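Local atomic coordinates of PlzA (Borrelia burgdorferi, PDB entry 7MIE), a protein that binds the bacterial second messenger c-di-GMP through a PilZ domain and probably acts as a receptor that passes on its signal in the Lyme disease spirochaete. Residues A[70-75]-A[80-85]; A[126-131]-A[135-140]; A[201-206]-A[229-234]. All blocks are in the same frame, centred on the assembly; numbering follows the deposited sequence.

Interaction 1: residues A[70-75]-A[80-85]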
loop_
_atom_site.group_PDB
_atom_site.type_symbol
_atom_site.label_atom_id
_atom_site.label_comp_id
_atom_site.label_asym_id
_atom_site.label_seq_id
_atom_site.Cartn_x
_atom_site.Cartn_y
_atom_site.Cartn_z
ATOM N N VAL A 70 -6.125 -8.351 -4.412
ATOM C CA VAL A 70 -5.803 -7.798 -3.102
ATOM C C VAL A 70 -5.793 -6.280 -3.283
ATOM O O VAL A 70 -5.345 -5.761 -4.303
ATOM C CB VAL A 70 -4.402 -8.325 -2.717
ATOM C CG1 VAL A 70 -3.957 -7.732 -1.400
ATOM C CG2 VAL A 70 -4.452 -9.859 -2.517
ATOM N N ILE A 71 -6.249 -5.550 -2.250
ATOM C CA ILE A 71 -6.247 -4.104 -2.368
ATOM C C ILE A 71 -4.838 -3.606 -2.077
ATOM O O ILE A 71 -4.236 -3.943 -1.034
ATOM C CB ILE A 71 -7.252 -3.487 -1.371
ATOM C CG1 ILE A 71 -8.652 -4.085 -1.494
ATOM C CG2 ILE A 71 -7.259 -1.964 -1.468
ATOM C CD1 ILE A 71 -9.672 -3.597 -0.439
ATOM N N TYR A 72 -4.355 -2.751 -2.982
ATOM C CA TYR A 72 -3.079 -2.073 -2.788
ATOM C C TYR A 72 -3.287 -0.722 -2.078
ATOM O O TYR A 72 -2.575 -0.424 -1.109
ATOM C CB TYR A 72 -2.456 -1.823 -4.167
ATOM C CG TYR A 72 -1.272 -0.891 -4.160
ATOM C CD1 TYR A 72 0.005 -1.359 -3.869
ATOM C CD2 TYR A 72 -1.434 0.451 -4.484
ATOM C CE1 TYR A 72 1.103 -0.507 -3.905
ATOM C CE2 TYR A 72 -0.352 1.313 -4.523
ATOM C CZ TYR A 72 0.913 0.828 -4.231
ATOM O OH TYR A 72 1.978 1.680 -4.265
ATOM N N SER A 73 -4.239 0.075 -2.571
ATOM C CA SER A 73 -4.529 1.370 -1.940
ATOM C C SER A 73 -5.976 1.733 -2.196
ATOM O O SER A 73 -6.607 1.151 -3.087
ATOM C CB SER A 73 -3.596 2.485 -2.472
ATOM O OG SER A 73 -3.906 2.815 -3.833
ATOM N N ILE A 74 -6.459 2.713 -1.421
ATOM C CA ILE A 74 -7.832 3.170 -1.553
ATOM C C ILE A 74 -7.858 4.687 -1.638
ATOM O O ILE A 74 -7.044 5.355 -0.990
ATOM C CB ILE A 74 -8.670 2.607 -0.394
ATOM C CG1 ILE A 74 -10.165 2.882 -0.604
ATOM C CG2 ILE A 74 -8.182 3.159 0.953
ATOM C CD1 ILE A 74 -11.049 1.974 0.269
ATOM N N SER A 75 -8.844 5.201 -2.381
ATOM C CA SER A 75 -8.960 6.634 -2.601
ATOM C C SER A 75 -10.429 7.011 -2.411
ATOM O O SER A 75 -11.233 6.182 -1.987
ATOM C CB SER A 75 -8.481 7.003 -3.969
ATOM O OG SER A 75 -7.075 6.739 -4.151
ATOM N N LYS A 80 -7.070 0.759 -5.909
ATOM C CA LYS A 80 -6.103 0.062 -6.741
ATOM C C LYS A 80 -6.021 -1.387 -6.269
ATOM O O LYS A 80 -5.874 -1.655 -5.079
ATOM C CB LYS A 80 -4.709 0.693 -6.676
ATOM C CG LYS A 80 -4.629 2.056 -7.342
ATOM C CD LYS A 80 -3.209 2.631 -7.389
ATOM C CE LYS A 80 -3.258 4.118 -7.638
ATOM N NZ LYS A 80 -1.885 4.676 -7.547
ATOM N N LEU A 81 -6.094 -2.299 -7.244
ATOM C CA LEU A 81 -6.141 -3.728 -6.939
ATOM C C LEU A 81 -5.010 -4.450 -7.657
ATOM O O LEU A 81 -4.681 -4.104 -8.803
ATOM C CB LEU A 81 -7.477 -4.350 -7.385
ATOM C CG LEU A 81 -8.777 -3.788 -6.791
ATOM C CD1 LEU A 81 -9.955 -4.735 -7.135
ATOM C CD2 LEU A 81 -8.655 -3.679 -5.255
ATOM N N ILE A 82 -4.468 -5.481 -6.977
ATOM C CA ILE A 82 -3.432 -6.342 -7.546
ATOM C C ILE A 82 -4.058 -7.666 -7.969
ATOM O O ILE A 82 -4.747 -8.347 -7.176
ATOM C CB ILE A 82 -2.325 -6.613 -6.501
ATOM C CG1 ILE A 82 -1.551 -5.324 -6.171
ATOM C CG2 ILE A 82 -1.389 -7.745 -6.973
ATOM C CD1 ILE A 82 -0.807 -5.441 -4.812
ATOM N N PHE A 83 -3.752 -8.032 -9.231
ATOM C CA PHE A 83 -4.098 -9.358 -9.747
ATOM C C PHE A 83 -2.890 -9.974 -10.440
ATOM O O PHE A 83 -2.010 -9.270 -10.943
ATOM C CB PHE A 83 -5.233 -9.235 -10.779
ATOM C CG PHE A 83 -6.578 -8.825 -10.228
ATOM C CD1 PHE A 83 -7.394 -9.745 -9.576
ATOM C CD2 PHE A 83 -6.989 -7.496 -10.325
ATOM C CE1 PHE A 83 -8.620 -9.341 -9.051
ATOM C CE2 PHE A 83 -8.208 -7.103 -9.795
ATOM C CZ PHE A 83 -9.021 -8.029 -9.181
ATOM N N GLN A 84 -2.925 -11.305 -10.580
ATOM C CA GLN A 84 -1.929 -11.940 -11.447
ATOM C C GLN A 84 -2.104 -11.439 -12.880
ATOM O O GLN A 84 -3.203 -11.130 -13.305
ATOM C CB GLN A 84 -2.138 -13.454 -11.519
ATOM C CG GLN A 84 -1.916 -14.136 -10.186
ATOM C CD GLN A 84 -2.163 -15.628 -10.286
ATOM O OE1 GLN A 84 -3.147 -16.092 -10.869
ATOM N NE2 GLN A 84 -1.258 -16.391 -9.708
ATOM N N GLU A 85 -1.013 -11.398 -13.632
ATOM C CA GLU A 85 -1.078 -11.001 -15.035
ATOM C C GLU A 85 -1.932 -12.006 -15.817
ATOM O O GLU A 85 -1.997 -13.176 -15.430
ATOM C CB GLU A 85 0.344 -10.909 -15.577
ATOM C CG GLU A 85 0.455 -10.442 -17.012
ATOM C CD GLU A 85 1.900 -10.428 -17.510
ATOM O OE1 GLU A 85 2.455 -9.301 -17.712
ATOM O OE2 GLU A 85 2.497 -11.532 -17.615
#
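Lys80 lies across from two consecutive residues, Tyr72 and Ser73, and its side chain can be followed outward alongside both. Its CB already meets both neighbours, coming within 3.9 Å of CD2 of the Tyr72 ring and 3.6 Å of Ser73 OG. CG keeps close to the same hydroxyl, and CD again touches both, at 3.6 Å from Ser73 OG. Beyond this CE drifts past the serine, and NZ ends in a salt bridge with Glu41. The lysine can skirt its neighbours in this way because the chain stays extended beyond CG, while Tyr72, with CG anti to the backbone N (chi1 168°), sends its ring out alongside it in the same direction. Glu41 also accepts a hydrogen bond from Ser73 OG, so one carboxylate gathers both polar ends. Ile82 meets the base of the tyrosine, its CD1 4.0 Å from Tyr72 CB. Ile71 and Leu81 pack on the opposite face of the sheet, their CG1 and CD2 being 3.8 Å apart, and Ile71 O is taken up by His280 of the C-terminal helix. Backbone bonds draw the strands together. Val70 and Ile82 bond to each other twice, the Ile82 N to Val70 O link being nearly straight at 172°. Further along, Lys80 O receives Tyr72 N at 2.8 Å and, weakly, Ser73 N at 3.5 Å, whereas Lys80 N returns a bond to Ser73 O. Two residues of 70-75 thus answer one of 80-85, and the register slips by one between Ile71 and Ser73. This is a classic beta bulge, set in the antiparallel hairpin formed by strands 65-74 and 78-84 of the PilZN3 domain.

Interaction 2: residues A[126-131]-A[135-140]; sequences ASAYSS and EYNLLT. With EDO (1,2-ethanediol), chain F.
One face of the Tyr129 ring is covered by the CB of Tyr136, which stands over it toward the rim, 3.5 Å from Tyr129 CZ, in a CH-pi contact. The two rings are tilted by only 23°, but they are slid so far apart that they scarcely overlap, with centroids 5.7 Å from each other. At the edge of the Tyr136 ring, in its plane, lies Ser131 O, and Ser131 CB approaches Tyr136 CE2 to 3.7 Å. Tyr129 reaches across the strand boundary because its CG sits between the backbone N and the carbonyl carbon (chi1 67°), which brings CE1 close to Leu138 CB as well. The backbones beneath form a regular antiparallel beta hairpin of strands 119-131 and 134-143, in which Ser127 with Leu138 and Tyr129 with Tyr136 are the hydrogen-bonded pairs. Ser127 O is gripped twice: Leu138 N donates at 3.0 Å, and the amide ND2 of Asn137 at 3.3 Å. These donors come from opposite faces of the carbonyl plane, ND2 standing 44° out of it, and the ND2 bond, whose acceptor lies close to the amide plane, steadies the Asn137 amide. On the same face as Asn137, Ser130 OG comes so close to Glu135 OE1 that the details of this pair are doubtful. Helix 88-94 covers part of that face through Leu89, while Tyr129 meets Leu273 and Met277 of the C-terminal helix on the other. Near Thr140, a 1,2-ethanediol molecule, probably from the crystallisation liquor, gives a hydrogen bond from O1 to Leu138 O at 2.9 Å.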
loop_
_atom_site.group_PDB
_atom_site.type_symbol
_atom_site.label_atom_id
_atom_site.label_comp_id
_atom_site.label_asym_id
_atom_site.label_seq_id
_atom_site.Cartn_x
_atom_site.Cartn_y
_atom_site.Cartn_z
ATOM N N ALA A 126 -3.752 0.865 -15.712
ATOM C CA ALA A 126 -3.149 -0.384 -15.272
ATOM C C ALA A 126 -1.645 -0.320 -15.502
ATOM O O ALA A 126 -1.171 0.376 -16.425
ATOM C CB ALA A 126 -3.746 -1.532 -16.068
ATOM N N SER A 127 -0.909 -0.981 -14.608
ATOM C CA SER A 127 0.516 -1.162 -14.815
ATOM C C SER A 127 0.877 -2.629 -14.680
ATOM O O SER A 127 0.088 -3.447 -14.162
ATOM C CB SER A 127 1.351 -0.330 -13.858
ATOM O OG SER A 127 1.054 -0.699 -12.528
ATOM N N ALA A 128 2.099 -2.947 -15.130
ATOM C CA ALA A 128 2.611 -4.304 -15.025
ATOM C C ALA A 128 3.925 -4.314 -14.235
ATOM O O ALA A 128 4.757 -3.424 -14.432
ATOM C CB ALA A 128 2.824 -4.823 -16.442
ATOM N N TYR A 129 4.109 -5.296 -13.352
ATOM C CA TYR A 129 5.360 -5.429 -12.591
ATOM C C TYR A 129 5.599 -6.897 -12.243
ATOM O O TYR A 129 4.672 -7.710 -12.361
ATOM C CB TYR A 129 5.318 -4.578 -11.305
ATOM C CG TYR A 129 4.311 -5.026 -10.266
ATOM C CD1 TYR A 129 2.973 -4.636 -10.357
ATOM C CD2 TYR A 129 4.677 -5.802 -9.180
ATOM C CE1 TYR A 129 2.044 -5.043 -9.405
ATOM C CE2 TYR A 129 3.749 -6.245 -8.239
ATOM C CZ TYR A 129 2.423 -5.835 -8.347
ATOM O OH TYR A 129 1.481 -6.238 -7.422
ATOM N N SER A 130 6.811 -7.200 -11.723
ATOM C CA SER A 130 7.236 -8.547 -11.335
ATOM C C SER A 130 7.470 -8.706 -9.836
ATOM O O SER A 130 7.908 -7.780 -9.171
ATOM C CB SER A 130 8.507 -8.931 -12.032
ATOM O OG SER A 130 8.275 -8.908 -13.418
ATOM N N SER A 131 7.243 -9.937 -9.351
ATOM C CA SER A 131 7.549 -10.326 -7.983
ATOM C C SER A 131 7.852 -11.821 -7.942
ATOM O O SER A 131 6.989 -12.642 -8.259
ATOM C CB SER A 131 6.416 -9.982 -7.071
ATOM O OG SER A 131 6.697 -10.401 -5.747
ATOM N N GLU A 135 4.346 -12.475 -12.496
ATOM C CA GLU A 135 3.985 -11.177 -13.042
ATOM C C GLU A 135 2.603 -10.796 -12.541
ATOM O O GLU A 135 1.717 -11.647 -12.417
ATOM C CB GLU A 135 3.885 -11.211 -14.569
ATOM C CG GLU A 135 5.124 -11.755 -15.263
ATOM C CD GLU A 135 6.419 -11.057 -14.888
ATOM O OE1 GLU A 135 6.383 -9.814 -14.659
ATOM O OE2 GLU A 135 7.466 -11.760 -14.807
ATOM N N TYR A 136 2.435 -9.485 -12.332
ATOM C CA TYR A 136 1.222 -8.940 -11.751
ATOM C C TYR A 136 0.799 -7.695 -12.503
ATOM O O TYR A 136 1.600 -7.030 -13.174
ATOM C CB TYR A 136 1.432 -8.569 -10.265
ATOM C CG TYR A 136 1.699 -9.765 -9.388
ATOM C CD1 TYR A 136 0.658 -10.479 -8.807
ATOM C CD2 TYR A 136 2.986 -10.235 -9.225
ATOM C CE1 TYR A 136 0.901 -11.616 -8.050
ATOM C CE2 TYR A 136 3.249 -11.384 -8.485
ATOM C CZ TYR A 136 2.202 -12.068 -7.883
ATOM O OH TYR A 136 2.459 -13.199 -7.156
ATOM N N ASN A 137 -0.492 -7.362 -12.349
ATOM C CA ASN A 137 -0.991 -6.060 -12.779
ATOM C C ASN A 137 -1.549 -5.321 -11.569
ATOM O O ASN A 137 -2.163 -5.920 -10.686
ATOM C CB ASN A 137 -2.125 -6.152 -13.814
ATOM C CG ASN A 137 -1.677 -6.756 -15.141
ATOM O OD1 ASN A 137 -2.293 -7.722 -15.616
ATOM N ND2 ASN A 137 -0.658 -6.197 -15.789
ATOM N N LEU A 138 -1.355 -3.996 -11.599
ATOM C CA LEU A 138 -1.963 -3.098 -10.605
ATOM C C LEU A 138 -3.011 -2.285 -11.365
ATOM O O LEU A 138 -2.661 -1.584 -12.328
ATOM C CB LEU A 138 -0.862 -2.194 -10.039
ATOM C CG LEU A 138 -1.317 -1.194 -8.955
ATOM C CD1 LEU A 138 -1.746 -1.929 -7.694
ATOM C CD2 LEU A 138 -0.196 -0.240 -8.607
ATOM N N LEU A 139 -4.293 -2.399 -10.980
ATOM C CA LEU A 139 -5.421 -1.821 -11.712
ATOM C C LEU A 139 -6.079 -0.707 -10.906
ATOM O O LEU A 139 -6.600 -0.994 -9.819
ATOM C CB LEU A 139 -6.503 -2.888 -11.910
ATOM C CG LEU A 139 -6.340 -3.844 -13.095
ATOM C CD1 LEU A 139 -5.136 -4.739 -12.900
ATOM C CD2 LEU A 139 -7.596 -4.678 -13.287
ATOM N N THR A 140 -6.185 0.488 -11.513
ATOM C CA THR A 140 -6.916 1.572 -10.870
ATOM C C THR A 140 -8.358 1.492 -11.354
ATOM O O THR A 140 -8.595 1.569 -12.582
ATOM C CB THR A 140 -6.277 2.917 -11.244
ATOM O OG1 THR A 140 -4.887 2.972 -10.892
ATOM C CG2 THR A 140 -7.031 4.099 -10.643
HETATM C C1 EDO F . -1.561 1.464 -11.637
HETATM O O1 EDO F . -2.964 1.279 -11.884
HETATM C C2 EDO F . -0.825 2.428 -12.462
HETATM O O2 EDO F . -1.605 2.874 -13.554
#

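Interaction 3: residues A[201-206]-A[229-234]; sequences CLIKDL and LIFSFE. With C2E (9,9'-[(2R,3R,3aS,5S,7aR,9R,10R,10aS,12S,14aR)-3,5,10,12-tetrahydroxy-5,12-dioxidooctahydro-2H,7H-difuro[3,2-d:3',2'-j][1,3,7,9,2,8]tetraoxadiphosphacyclododecine-2,9-diyl]bis(2-amino-1,9-dihydro-6H-purin-6-one)), chain C.
Phe231 pushes the end of its ring against Ile203 and Leu206, and these two apolar touches make up the whole direct contact of the segments. CZ of Phe231 is 4.0 Å from Ile203 CG1, which lies at the ring edge near its plane, the two side chains crossing at about a right angle. The same CZ is 4.1 Å from Leu206 CD2, which approaches obliquely. Phe231 reaches this far because its CG is anti to the backbone N (chi1 167°), so the ring extends from its own strand toward the other; even so, the closest pair of CA atoms, those of Ile203 and Phe233, is 9.4 Å apart, and no hydrogen bond passes between the strands. Next to the packed isoleucine and leucine, Asp205 turns to the ligand. Its OD1 alone takes two hydrogen bonds from one guanine of one of the two bound c-di-GMP molecules, from N1 at 2.9 Å and from N2 at 2.9 Å, each with an angle of 147° at the hydrogen, and thereby reads two neighbouring donors of the base. Lys204 and Asp205 both face Leu212 in a classic beta bulge, which leaves Asp205 on the ligand side while Ile203 and Leu206 both turn toward Phe231. Arg168, Arg172 and Ser207 add hydrogen bonds to the nucleotide, consistent with the RxxxR and D/NxSxxG motifs of PilZ domains. Farther out, strand 189-193 runs between strands 198-207 and 228-233 and pairs with both, its Ala190 touching Ile203 and Phe231. Val213 of strand 210-215 and Ile242 of strand 240-250 press on Phe231 as well, while Tyr275 and Ile279 of the C-terminal helix 273-283 cover Leu206.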
loop_
_atom_site.group_PDB
_atom_site.type_symbol
_atom_site.label_atom_id
_atom_site.label_comp_id
_atom_site.label_asym_id
_atom_site.label_seq_id
_atom_site.Cartn_x
_atom_site.Cartn_y
_atom_site.Cartn_z
ATOM N N CYS A 201 24.905 -1.285 8.594
ATOM C CA CYS A 201 23.963 -0.943 9.646
ATOM C C CYS A 201 23.039 -2.133 9.889
ATOM O O CYS A 201 23.052 -3.079 9.110
ATOM C CB CYS A 201 23.211 0.347 9.317
ATOM S SG CYS A 201 22.131 0.234 7.864
ATOM N N LEU A 202 22.264 -2.087 10.979
ATOM C CA LEU A 202 21.225 -3.087 11.201
ATOM C C LEU A 202 19.855 -2.412 11.052
ATOM O O LEU A 202 19.645 -1.334 11.598
ATOM C CB LEU A 202 21.384 -3.710 12.595
ATOM C CG LEU A 202 22.681 -4.492 12.825
ATOM C CD1 LEU A 202 22.649 -5.234 14.151
ATOM C CD2 LEU A 202 22.948 -5.450 11.670
ATOM N N ILE A 203 18.942 -3.039 10.294
ATOM C CA ILE A 203 17.570 -2.519 10.228
ATOM C C ILE A 203 16.850 -2.827 11.554
ATOM O O ILE A 203 16.767 -3.990 11.958
ATOM C CB ILE A 203 16.789 -3.096 9.025
ATOM C CG1 ILE A 203 17.563 -3.014 7.696
ATOM C CG2 ILE A 203 15.404 -2.428 8.951
ATOM C CD1 ILE A 203 16.991 -3.881 6.594
ATOM N N LYS A 204 16.280 -1.791 12.187
ATOM C CA LYS A 204 15.486 -1.932 13.403
ATOM C C LYS A 204 13.989 -1.881 13.102
ATOM O O LYS A 204 13.234 -2.604 13.742
ATOM C CB LYS A 204 15.879 -0.888 14.450
ATOM C CG LYS A 204 17.348 -0.929 14.863
ATOM C CD LYS A 204 17.934 -2.334 15.043
ATOM C CE LYS A 204 17.524 -3.028 16.331
ATOM N NZ LYS A 204 18.147 -4.377 16.463
ATOM N N ASP A 205 13.563 -1.023 12.155
ATOM C CA ASP A 205 12.172 -1.019 11.723
ATOM C C ASP A 205 12.057 -0.502 10.292
ATOM O O ASP A 205 12.971 0.171 9.789
ATOM C CB ASP A 205 11.242 -0.331 12.741
ATOM C CG ASP A 205 11.390 1.175 12.902
ATOM O OD1 ASP A 205 11.344 1.865 11.889
ATOM O OD2 ASP A 205 11.516 1.657 14.086
ATOM N N LEU A 206 10.956 -0.893 9.645
ATOM C CA LEU A 206 10.654 -0.495 8.267
ATOM C C LEU A 206 9.207 -0.021 8.175
ATOM O O LEU A 206 8.333 -0.540 8.864
ATOM C CB LEU A 206 10.799 -1.692 7.313
ATOM C CG LEU A 206 12.213 -2.248 7.104
ATOM C CD1 LEU A 206 12.174 -3.471 6.171
ATOM C CD2 LEU A 206 13.106 -1.155 6.485
ATOM N N LEU A 229 21.047 10.568 1.958
ATOM C CA LEU A 229 21.673 9.265 2.039
ATOM C C LEU A 229 20.990 8.272 1.108
ATOM O O LEU A 229 19.961 8.550 0.513
ATOM C CB LEU A 229 21.661 8.787 3.493
ATOM C CG LEU A 229 20.277 8.683 4.129
ATOM C CD1 LEU A 229 19.630 7.348 3.766
ATOM C CD2 LEU A 229 20.380 8.832 5.634
ATOM N N ILE A 230 21.633 7.119 0.952
ATOM C CA ILE A 230 21.080 6.037 0.168
ATOM C C ILE A 230 21.072 4.819 1.086
ATOM O O ILE A 230 22.096 4.449 1.665
ATOM C CB ILE A 230 21.842 5.806 -1.160
ATOM C CG1 ILE A 230 21.690 7.001 -2.107
ATOM C CG2 ILE A 230 21.371 4.523 -1.825
ATOM C CD1 ILE A 230 22.766 7.116 -3.159
ATOM N N PHE A 231 19.866 4.280 1.296
ATOM C CA PHE A 231 19.685 3.090 2.114
ATOM C C PHE A 231 19.557 1.909 1.173
ATOM O O PHE A 231 18.822 1.970 0.197
ATOM C CB PHE A 231 18.412 3.268 2.958
ATOM C CG PHE A 231 17.858 2.047 3.656
ATOM C CD1 PHE A 231 18.561 1.450 4.690
ATOM C CD2 PHE A 231 16.602 1.542 3.324
ATOM C CE1 PHE A 231 18.018 0.368 5.376
ATOM C CE2 PHE A 231 16.058 0.461 4.014
ATOM C CZ PHE A 231 16.777 -0.124 5.030
ATOM N N SER A 232 20.282 0.829 1.473
ATOM C CA SER A 232 20.222 -0.312 0.589
ATOM C C SER A 232 20.367 -1.611 1.365
ATOM O O SER A 232 20.920 -1.658 2.477
ATOM C CB SER A 232 21.276 -0.190 -0.521
ATOM O OG SER A 232 22.570 -0.385 0.019
ATOM N N PHE A 233 19.829 -2.662 0.755
ATOM C CA PHE A 233 20.017 -4.004 1.278
ATOM C C PHE A 233 19.924 -5.019 0.146
ATOM O O PHE A 233 19.300 -4.772 -0.882
ATOM C CB PHE A 233 18.951 -4.327 2.327
ATOM C CG PHE A 233 17.538 -3.978 1.914
ATOM C CD1 PHE A 233 17.015 -2.711 2.163
ATOM C CD2 PHE A 233 16.707 -4.928 1.332
ATOM C CE1 PHE A 233 15.703 -2.407 1.813
ATOM C CE2 PHE A 233 15.395 -4.623 0.990
ATOM C CZ PHE A 233 14.890 -3.362 1.235
ATOM N N GLU A 234 20.505 -6.199 0.379
ATOM C CA GLU A 234 20.529 -7.233 -0.643
ATOM C C GLU A 234 19.102 -7.695 -0.862
ATOM O O GLU A 234 18.336 -7.842 0.090
ATOM C CB GLU A 234 21.403 -8.410 -0.202
ATOM C CG GLU A 234 22.870 -8.048 -0.050
ATOM C CD GLU A 234 23.805 -8.472 -1.174
ATOM O OE1 GLU A 234 25.011 -8.640 -0.897
ATOM O OE2 GLU A 234 23.341 -8.605 -2.331
HETATM P P1 C2E C . 8.678 13.316 9.073
HETATM O O2P C2E C . 9.521 13.443 10.269
HETATM O O1P C2E C . 8.934 14.153 7.846
HETATM O "O5'" C2E C . 8.950 11.814 8.567
HETATM C "C5'" C2E C . 8.384 11.416 7.308
HETATM C "C4'" C2E C . 8.334 9.907 7.237
HETATM O "O4'" C2E C . 9.664 9.370 7.412
HETATM C "C3'" C2E C . 7.521 9.221 8.340
HETATM O "O3'" C2E C . 6.157 9.241 7.935
HETATM C "C2'" C2E C . 8.055 7.774 8.160
HETATM O "O2'" C2E C . 7.512 7.211 6.982
HETATM C "C1'" C2E C . 9.545 8.036 7.878
HETATM N N9 C2E C . 10.363 7.881 9.071
HETATM C C8 C2E C . 11.004 8.833 9.830
HETATM N N7 C2E C . 11.657 8.332 10.843
HETATM C C5 C2E C . 11.393 6.961 10.761
HETATM C C6 C2E C . 11.800 5.898 11.600
HETATM O O6 C2E C . 12.444 5.985 12.656
HETATM N N1 C2E C . 11.290 4.668 11.145
HETATM C C2 C2E C . 10.511 4.493 10.019
HETATM N N2 C2E C . 10.092 3.244 9.722
HETATM N N3 C2E C . 10.122 5.489 9.231
HETATM C C4 C2E C . 10.606 6.684 9.670
HETATM P P11 C2E C . 5.036 8.979 9.075
HETATM O O21 C2E C . 3.767 8.866 8.298
HETATM O O11 C2E C . 5.486 7.779 9.865
HETATM O O5A C2E C . 5.171 10.285 10.012
HETATM C C5A C2E C . 4.584 11.494 9.468
HETATM C C4A C2E C . 5.045 12.660 10.297
HETATM O O4A C2E C . 4.543 12.534 11.648
HETATM C C3A C2E C . 6.563 12.748 10.462
HETATM O O3A C2E C . 7.080 13.359 9.282
HETATM C C2A C2E C . 6.658 13.580 11.738
HETATM O O2A C2E C . 6.421 14.961 11.501
HETATM C C1A C2E C . 5.522 12.954 12.555
HETATM N N91 C2E C . 5.933 11.870 13.428
HETATM C C81 C2E C . 5.696 10.521 13.266
HETATM N N71 C2E C . 6.211 9.815 14.240
HETATM C C51 C2E C . 6.806 10.745 15.097
HETATM C C61 C2E C . 7.509 10.573 16.326
HETATM O O61 C2E C . 7.753 9.545 16.968
HETATM N N11 C2E C . 7.927 11.794 16.848
HETATM C C21 C2E C . 7.757 13.019 16.252
HETATM N N21 C2E C . 8.255 14.071 16.924
HETATM N N31 C2E C . 7.062 13.199 15.128
HETATM C C41 C2E C . 6.636 12.011 14.596
#

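Overall arrangement
Interactions 1 and 2 are neighbours, their centres 9 Å apart, and come in that order along the chain, as two hairpins of one antiparallel sheet, with helix 88-94 and strand 98-102 between them. Strands 78-84 and 134-143 lie side by side in it, with probable backbone bonds from Leu139 N to Leu81 O and from Asn137 N to Phe83 O. Interaction 3 follows later, in a second sheet beside the c-di-GMP site, its centre 27 Å and 26 Å from those of interactions 1 and 2. It touches neither, yet residues of helix 273-283 pack on all three, so this C-terminal helix bridges the PilZN3 sheet and the ligand-binding PilZ sheet.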